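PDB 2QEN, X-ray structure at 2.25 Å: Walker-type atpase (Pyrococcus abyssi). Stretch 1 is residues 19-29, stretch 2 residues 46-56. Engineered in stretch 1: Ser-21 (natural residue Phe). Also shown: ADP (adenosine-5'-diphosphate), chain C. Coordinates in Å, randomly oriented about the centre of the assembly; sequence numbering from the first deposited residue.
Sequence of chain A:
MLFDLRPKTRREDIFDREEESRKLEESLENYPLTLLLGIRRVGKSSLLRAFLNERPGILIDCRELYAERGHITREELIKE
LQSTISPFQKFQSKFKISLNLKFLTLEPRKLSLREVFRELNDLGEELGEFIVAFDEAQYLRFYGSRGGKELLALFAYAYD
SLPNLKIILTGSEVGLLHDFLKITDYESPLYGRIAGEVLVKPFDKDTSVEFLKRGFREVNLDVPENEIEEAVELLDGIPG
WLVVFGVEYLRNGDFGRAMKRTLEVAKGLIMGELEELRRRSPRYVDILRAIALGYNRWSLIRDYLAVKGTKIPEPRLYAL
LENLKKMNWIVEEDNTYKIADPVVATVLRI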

# COMPACT_ATOMS: atom_id res chain seq x y z
N GLU A 19 3.99 -0.57 -17.56
CA GLU A 19 3.80 0.88 -17.58
C GLU A 19 4.15 1.47 -16.21
O GLU A 19 4.86 2.47 -16.12
N GLU A 20 3.65 0.83 -15.15
CA GLU A 20 3.85 1.27 -13.77
C GLU A 20 5.32 1.22 -13.34
O GLU A 20 5.81 2.12 -12.64
N SER A 21 6.02 0.17 -13.76
CA SER A 21 7.44 0.01 -13.46
C SER A 21 8.30 1.09 -14.15
O SER A 21 9.16 1.70 -13.51
N ARG A 22 8.03 1.35 -15.42
CA ARG A 22 8.66 2.42 -16.18
C ARG A 22 8.39 3.79 -15.54
O ARG A 22 9.31 4.58 -15.36
N LYS A 23 7.14 4.03 -15.17
CA LYS A 23 6.76 5.27 -14.50
C LYS A 23 7.45 5.47 -13.14
O LYS A 23 7.78 6.60 -12.78
N LEU A 24 7.69 4.38 -12.42
CA LEU A 24 8.44 4.40 -11.18
C LEU A 24 9.92 4.75 -11.44
O LEU A 24 10.46 5.60 -10.75
N GLU A 25 10.53 4.11 -12.44
CA GLU A 25 11.91 4.42 -12.87
C GLU A 25 12.05 5.88 -13.26
O GLU A 25 13.01 6.54 -12.86
N GLU A 26 11.09 6.37 -14.06
CA GLU A 26 11.05 7.76 -14.50
C GLU A 26 10.96 8.73 -13.33
O GLU A 26 11.65 9.75 -13.29
N SER A 27 10.13 8.40 -12.34
CA SER A 27 9.96 9.27 -11.19
C SER A 27 11.24 9.39 -10.35
O SER A 27 11.61 10.49 -9.92
N LEU A 28 11.90 8.26 -10.13
CA LEU A 28 13.20 8.25 -9.47
C LEU A 28 14.22 9.13 -10.19
O LEU A 28 14.93 9.91 -9.55
N GLU A 29 14.26 9.04 -11.53
CA GLU A 29 15.12 9.90 -12.36
C GLU A 29 14.85 11.38 -12.18
O GLU A 29 15.76 12.19 -12.29
N SER A 46 4.03 -5.62 -4.03
CA SER A 46 4.53 -6.59 -5.00
C SER A 46 5.37 -5.93 -6.08
O SER A 46 6.45 -6.40 -6.37
N LEU A 47 4.85 -4.83 -6.66
CA LEU A 47 5.58 -4.04 -7.65
C LEU A 47 6.88 -3.51 -7.06
O LEU A 47 7.93 -3.59 -7.69
N LEU A 48 6.81 -2.98 -5.84
CA LEU A 48 7.98 -2.45 -5.14
C LEU A 48 9.06 -3.50 -4.85
O LEU A 48 10.24 -3.23 -5.09
N ARG A 49 8.67 -4.68 -4.36
CA ARG A 49 9.63 -5.77 -4.14
C ARG A 49 10.33 -6.24 -5.42
O ARG A 49 11.55 -6.48 -5.41
N ALA A 50 9.57 -6.38 -6.50
CA ALA A 50 10.10 -6.71 -7.83
C ALA A 50 11.09 -5.64 -8.33
O ALA A 50 12.14 -5.96 -8.86
N PHE A 51 10.73 -4.38 -8.14
CA PHE A 51 11.56 -3.23 -8.51
C PHE A 51 12.89 -3.22 -7.74
O PHE A 51 13.95 -2.99 -8.33
N LEU A 52 12.83 -3.47 -6.43
CA LEU A 52 14.05 -3.51 -5.60
C LEU A 52 14.86 -4.78 -5.81
O LEU A 52 16.05 -4.80 -5.49
N ASN A 53 14.24 -5.83 -6.35
CA ASN A 53 14.94 -7.09 -6.64
C ASN A 53 16.12 -6.86 -7.58
O ASN A 53 17.15 -7.51 -7.48
N GLU A 54 15.96 -5.90 -8.49
CA GLU A 54 16.99 -5.59 -9.49
C GLU A 54 17.83 -4.36 -9.14
O GLU A 54 18.89 -4.14 -9.72
N ARG A 55 17.34 -3.56 -8.19
CA ARG A 55 17.94 -2.28 -7.83
C ARG A 55 18.25 -2.24 -6.33
O ARG A 55 17.37 -2.52 -5.52
N PRO A 56 19.50 -1.86 -5.97
CA PRO A 56 19.92 -1.80 -4.56
C PRO A 56 19.02 -0.87 -3.75
O PRO A 56 18.84 0.31 -4.08

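A recurrent principle of helix packing is that one large side chain enters a hole between residues of the neighbouring helix, and other contacts build around it. The helix running through residues 19-29 of this Walker-type ATPase and the helix that enters the second stretch at Ser-46 are a compact example. Their axes cross at -61° and come no closer than 10.9 Å, a wide spacing that leaves room for a phenylalanine between them.

The knob is Phe-51, whose CA-to-CB bond points toward the first helix. With chi1 at -167° (t) and chi2 at 80°, its ring lies among Ser-21, Leu-24, Glu-25 and Leu-28, residues one helical turn apart or adjacent. Leu-24 also points toward its partner; its t, p rotamer (-164°, 49°) sets CD2 over one face of the ring, 3.9 Å from the Phe-51 ring centroid and only 12° off the normal, a good CH-pi contact. The ring edge meets different neighbours: Glu-25 CG lies 3.5 Å from Phe-51 CE1, and Leu-28 CD2 is 4.2 Å from Phe-51 CE2. Leu-28 has an off-rotamer chi1 of -94°. Ser-21, an engineered replacement of the natural Phe, has a t side chain whose OG stands 4.1 Å from Phe-51 CD1.

One turn before Phe-51, Leu-47 extends the apolar contact. It too points toward the first helix, and its t, p conformation (179°, 70°) splays the two methyls so that CD2 reaches Glu-20 CB at 3.9 Å while CD1 lies 4.2 Å from Ser-21 CB. Glu-20 thus offers its aliphatic base to the leucine, while the end of its m, p side chain leads away.

Glu-25 shows how an acidic residue can serve both halves of such an interface. Its CA-to-CB bond points sideways, but the m, t rotamer (-77°, -171°) extends the chain so that its methylene packs on the phenylalanine edge and its carboxylate meets Arg-55. The result is a salt bridge containing a very short hydrogen bond, from Arg-55 NH2 to Glu-25 OE2 at 2.4 Å, with the oxygen near the guanidinium plane. Arg-55, m at chi1 and t at chi2 and chi3, is extended back along the ring, and its NH1 donates to the Phe-51 backbone O at 2.7 Å. The guanidinium therefore ties the carboxylate to the knob residue's own backbone.

Outside this contact, Ser-46 faces the nucleotide: its backbone N donates to ADP O1A at 2.8 Å, and its OG, with chi1 in the m well, donates to the same O1A at 2.7 Å.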

# COMPACT_ATOMS: atom_id res chain seq x y z
CB GLU A 19 2.34 1.24 -17.93
CG GLU A 19 1.63 0.33 -18.97
CD GLU A 19 1.21 -1.06 -18.44
OE1 GLU A 19 0.82 -1.20 -17.26
OE2 GLU A 19 1.28 -2.03 -19.23
CB GLU A 20 3.00 0.43 -12.81
CG GLU A 20 1.50 0.69 -12.89
CD GLU A 20 0.78 -0.09 -14.00
OE1 GLU A 20 1.45 -0.77 -14.82
OE2 GLU A 20 -0.47 -0.02 -14.05
CB SER A 21 7.89 -1.40 -13.85
OG SER A 21 9.28 -1.58 -13.60
CB ARG A 22 8.19 2.43 -17.65
CG ARG A 22 8.77 3.57 -18.48
CD ARG A 22 8.24 3.59 -19.92
NE ARG A 22 6.80 3.32 -19.97
CZ ARG A 22 5.85 4.24 -19.88
NH1 ARG A 22 6.16 5.53 -19.77
NH2 ARG A 22 4.56 3.87 -19.92
CB LYS A 23 5.24 5.41 -14.39
CG LYS A 23 4.57 5.80 -15.74
CD LYS A 23 3.05 5.63 -15.71
CE LYS A 23 2.35 6.56 -16.70
NZ LYS A 23 1.89 5.89 -17.96
CB LEU A 24 8.30 3.05 -10.45
CG LEU A 24 8.69 2.94 -8.97
CD1 LEU A 24 8.06 4.05 -8.14
CD2 LEU A 24 8.26 1.60 -8.42
CB GLU A 25 12.34 3.57 -14.07
CG GLU A 25 12.70 2.13 -13.72
CD GLU A 25 13.32 1.36 -14.88
OE1 GLU A 25 13.75 1.98 -15.89
OE2 GLU A 25 13.38 0.11 -14.78
CB GLU A 26 9.91 7.98 -15.51
CG GLU A 26 10.13 7.30 -16.87
CD GLU A 26 8.97 7.48 -17.87
OE1 GLU A 26 7.85 7.84 -17.45
OE2 GLU A 26 9.18 7.25 -19.09
CB SER A 27 8.80 8.81 -10.31
OG SER A 27 8.58 9.77 -9.29
CB LEU A 28 13.72 6.83 -9.27
CG LEU A 28 13.37 6.24 -7.90
CD1 LEU A 28 11.91 5.77 -7.83
CD2 LEU A 28 14.31 5.11 -7.55
CB GLU A 29 14.96 9.57 -13.85
CG GLU A 29 15.59 8.25 -14.26
CD GLU A 29 15.13 7.77 -15.63
OE1 GLU A 29 14.69 8.60 -16.46
OE2 GLU A 29 15.23 6.54 -15.86
CB SER A 46 3.36 -7.35 -5.64
OG SER A 46 2.58 -7.94 -4.61
CB LEU A 47 4.70 -2.90 -8.17
CG LEU A 47 5.33 -1.95 -9.20
CD1 LEU A 47 5.54 -2.65 -10.57
CD2 LEU A 47 4.49 -0.68 -9.36
CB LEU A 48 7.57 -1.70 -3.86
CG LEU A 48 8.69 -0.94 -3.13
CD1 LEU A 48 9.42 0.06 -4.06
CD2 LEU A 48 8.13 -0.25 -1.90
CB ARG A 49 8.97 -6.98 -3.46
CG ARG A 49 8.73 -6.81 -1.95
CD ARG A 49 8.35 -8.12 -1.28
NE ARG A 49 7.04 -8.59 -1.76
CZ ARG A 49 5.88 -8.30 -1.20
NH1 ARG A 49 5.81 -7.53 -0.11
NH2 ARG A 49 4.76 -8.76 -1.74
CB ALA A 50 8.96 -6.89 -8.82
CB PHE A 51 10.78 -1.94 -8.20
CG PHE A 51 11.36 -0.69 -8.79
CD1 PHE A 51 11.15 -0.37 -10.12
CD2 PHE A 51 12.08 0.20 -7.99
CE1 PHE A 51 11.65 0.79 -10.65
CE2 PHE A 51 12.59 1.38 -8.51
CZ PHE A 51 12.38 1.67 -9.86
CB LEU A 52 13.73 -3.33 -4.11
CG LEU A 52 13.12 -1.99 -3.70
CD1 LEU A 52 12.57 -2.06 -2.26
CD2 LEU A 52 14.14 -0.87 -3.84
CB ASN A 53 13.98 -8.13 -7.24
CG ASN A 53 14.59 -9.53 -7.33
OD1 ASN A 53 15.14 -10.05 -6.36
ND2 ASN A 53 14.46 -10.16 -8.51
CB GLU A 54 16.35 -5.44 -10.87
CG GLU A 54 15.99 -6.79 -11.51
CD GLU A 54 15.08 -6.65 -12.73
OE1 GLU A 54 15.54 -6.16 -13.78
OE2 GLU A 54 13.91 -7.06 -12.63
CB ARG A 55 16.97 -1.14 -8.18
CG ARG A 55 16.75 -0.93 -9.67
CD ARG A 55 15.44 -0.22 -9.91
NE ARG A 55 14.94 -0.37 -11.27
CZ ARG A 55 14.26 -1.43 -11.73
NH1 ARG A 55 14.00 -2.47 -10.95
NH2 ARG A 55 13.83 -1.44 -13.00
CB PRO A 56 21.35 -1.22 -4.62
CG PRO A 56 21.79 -1.41 -6.00
CD PRO A 56 20.59 -1.44 -6.88
PB ADP C . -0.83 -3.59 -1.80
O1B ADP C . -1.16 -2.65 -2.93
O2B ADP C . 0.60 -3.45 -1.34
O3B ADP C . -1.81 -3.60 -0.65
PA ADP C . 0.08 -6.29 -2.60
O1A ADP C . 1.29 -5.92 -3.42
O2A ADP C . 0.25 -6.95 -1.26
O3A ADP C . -0.97 -5.04 -2.47
O5' ADP C . -0.80 -7.24 -3.56
C5' ADP C . -1.87 -8.07 -3.08
C4' ADP C . -1.64 -9.49 -3.61
O4' ADP C . -2.05 -9.59 -4.98
C3' ADP C . -0.18 -9.95 -3.63
O3' ADP C . 0.20 -10.64 -2.44
C2' ADP C . -0.14 -10.93 -4.76
O2' ADP C . -0.86 -12.07 -4.30
C1' ADP C . -1.10 -10.34 -5.74
N9 ADP C . -0.56 -9.45 -6.80
C8 ADP C . -0.55 -8.10 -6.74
N7 ADP C . -0.08 -7.56 -7.89
C5 ADP C . 0.22 -8.58 -8.71
C6 ADP C . 0.77 -8.73 -10.08
N6 ADP C . 1.09 -7.64 -10.82
N1 ADP C . 0.93 -9.99 -10.56
C2 ADP C . 0.63 -11.07 -9.84
N3 ADP C . 0.10 -11.01 -8.60
C4 ADP C . -0.11 -9.82 -7.99